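Local coordinates for recombination protein uvsY (Enterobacteria phage T4, PDB 4ZWS) that promotes assembly of the UvsX recombinase on single-stranded DNA and helps it displace bound gp32, acting as the recombination mediator of phage T4, at the interface of chains A and B. Sequence-based numbering; all coordinates share one arbitrary frame. Chains: chain A/B, Recombination protein uvsY.

The interface of chains A and B. Residues chain A 16, 123, 127, 130-131; chain B 21-22, 25-26, 124.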
loop_
_atom_site.group_PDB
_atom_site.type_symbol
_atom_site.label_atom_id
_atom_site.label_comp_id
_atom_site.label_asym_id
_atom_site.label_seq_id
_atom_site.Cartn_x
_atom_site.Cartn_y
_atom_site.Cartn_z
ATOM N N ILE A 16 -26.085 -21.266 4.369
ATOM C CA ILE A 16 -25.747 -22.483 3.637
ATOM C C ILE A 16 -26.573 -23.675 4.103
ATOM O O ILE A 16 -26.548 -24.031 5.280
ATOM C CB ILE A 16 -24.266 -22.838 3.795
ATOM C CG1 ILE A 16 -23.382 -21.675 3.343
ATOM C CG2 ILE A 16 -23.956 -24.103 3.036
ATOM C CD1 ILE A 16 -21.903 -21.885 3.596
ATOM N N ALA A 123 -16.145 -21.943 1.385
ATOM C CA ALA A 123 -16.689 -22.613 2.561
ATOM C C ALA A 123 -17.454 -23.870 2.139
ATOM O O ALA A 123 -17.297 -24.938 2.731
ATOM C CB ALA A 123 -17.590 -21.688 3.335
ATOM N N ILE A 127 -16.495 -27.746 3.110
ATOM C CA ILE A 127 -17.449 -28.612 3.792
ATOM C C ILE A 127 -17.629 -29.941 3.042
ATOM O O ILE A 127 -17.734 -30.999 3.663
ATOM C CB ILE A 127 -18.797 -27.902 3.979
ATOM C CG1 ILE A 127 -18.619 -26.700 4.914
ATOM C CG2 ILE A 127 -19.845 -28.861 4.521
ATOM C CD1 ILE A 127 -19.787 -25.734 4.937
ATOM N N MET A 130 -14.620 -32.069 3.655
ATOM C CA MET A 130 -14.680 -32.612 5.008
ATOM C C MET A 130 -15.606 -33.826 5.052
ATOM O O MET A 130 -15.291 -34.849 5.670
ATOM C CB MET A 130 -15.182 -31.550 6.001
ATOM C CG MET A 130 -14.278 -30.326 6.183
ATOM S SD MET A 130 -15.013 -29.027 7.225
ATOM C CE MET A 130 -13.895 -27.652 6.929
ATOM N N ARG A 131 -16.743 -33.714 4.375
ATOM C CA ARG A 131 -17.687 -34.813 4.308
ATOM C C ARG A 131 -17.103 -36.027 3.598
ATOM O O ARG A 131 -17.305 -37.161 4.040
ATOM C CB ARG A 131 -19.002 -34.375 3.677
ATOM C CG ARG A 131 -19.753 -33.481 4.622
ATOM C CD ARG A 131 -21.115 -33.147 4.131
ATOM N NE ARG A 131 -21.817 -32.354 5.126
ATOM C CZ ARG A 131 -23.104 -32.045 5.055
ATOM N NH1 ARG A 131 -23.858 -32.545 4.088
ATOM N NH2 ARG A 131 -23.654 -31.310 6.007
ATOM N N LEU B 21 -16.494 -28.563 13.205
ATOM C CA LEU B 21 -15.738 -27.824 12.211
ATOM C C LEU B 21 -16.550 -27.471 10.957
ATOM O O LEU B 21 -16.413 -26.369 10.416
ATOM C CB LEU B 21 -14.502 -28.632 11.814
ATOM C CG LEU B 21 -13.274 -27.787 11.482
ATOM C CD1 LEU B 21 -12.915 -26.897 12.674
ATOM C CD2 LEU B 21 -12.107 -28.668 11.072
ATOM N N GLN B 22 -17.399 -28.389 10.505
ATOM C CA GLN B 22 -18.246 -28.126 9.340
ATOM C C GLN B 22 -19.241 -27.002 9.608
ATOM O O GLN B 22 -19.456 -26.135 8.754
ATOM C CB GLN B 22 -19.013 -29.385 8.909
ATOM C CG GLN B 22 -18.169 -30.475 8.283
ATOM C CD GLN B 22 -18.982 -31.703 7.886
ATOM O OE1 GLN B 22 -20.206 -31.641 7.729
ATOM N NE2 GLN B 22 -18.301 -32.830 7.729
ATOM N N ALA B 25 -17.382 -23.753 9.563
ATOM C CA ALA B 25 -17.057 -23.342 8.200
ATOM C C ALA B 25 -18.236 -22.622 7.552
ATOM O O ALA B 25 -18.057 -21.590 6.905
ATOM C CB ALA B 25 -16.647 -24.534 7.360
ATOM N N ALA B 26 -19.433 -23.168 7.742
ATOM C CA ALA B 26 -20.647 -22.596 7.178
ATOM C C ALA B 26 -21.028 -21.285 7.851
ATOM O O ALA B 26 -21.336 -20.303 7.186
ATOM C CB ALA B 26 -21.791 -23.587 7.291
ATOM N N ILE B 124 -10.013 -22.388 9.637
ATOM C CA ILE B 124 -10.847 -23.572 9.625
ATOM C C ILE B 124 -10.400 -24.529 8.533
ATOM O O ILE B 124 -10.283 -25.723 8.776
ATOM C CB ILE B 124 -12.327 -23.223 9.431
ATOM C CG1 ILE B 124 -12.837 -22.423 10.623
ATOM C CG2 ILE B 124 -13.144 -24.486 9.247
ATOM C CD1 ILE B 124 -14.222 -21.912 10.462
#
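In both B:Gln22 and A:Met130 CG lies beside the backbone N and anti to the carbonyl carbon (chi1 -71° and -64°), and both chains run on extended; they lie alongside one another and point opposite ways. The thioether SD of A:Met130 rests 3.6 Å from CG of B:Gln22, while the glutamine amide is carried onward to A:Arg131. That arginine, extended from CG to NE, runs roughly perpendicular to the glutamine chain. Its NE donates a nearly straight hydrogen bond of 3.1 Å to the amide oxygen OE1 of B:Gln22. OE1 sits at the edge of the guanidinium, in its plane, whereas NE stands above the carbonyl plane, the two flat groups being turned 43° apart. Nearer the arginine backbone, CG lies 3.5 Å from the amide NE2 of B:Gln22, so the aliphatic stem also packs on the glutamine tip.

One helical turn away, A:Ile127 turns its CG1 branch toward a small alanine surface: CG1 is 3.8 Å from CB of B:Ala25, and CD1 is equally far, 3.8 Å, from CB of B:Ala26. A:Ile16 brings its CD1 to 3.9 Å from CA of B:Ala26. The methyl CE of A:Met130 reaches CG2 of B:Ile124, 4.0 Å away.

The patch joins the C-terminal part of helix 91-135 of chain A to the start of helix 21-63 of chain B, with the loop after helix 3-14 of chain A and helix 92-134 of chain B at its margins, between neighbouring subunits of the heptameric alpha barrel.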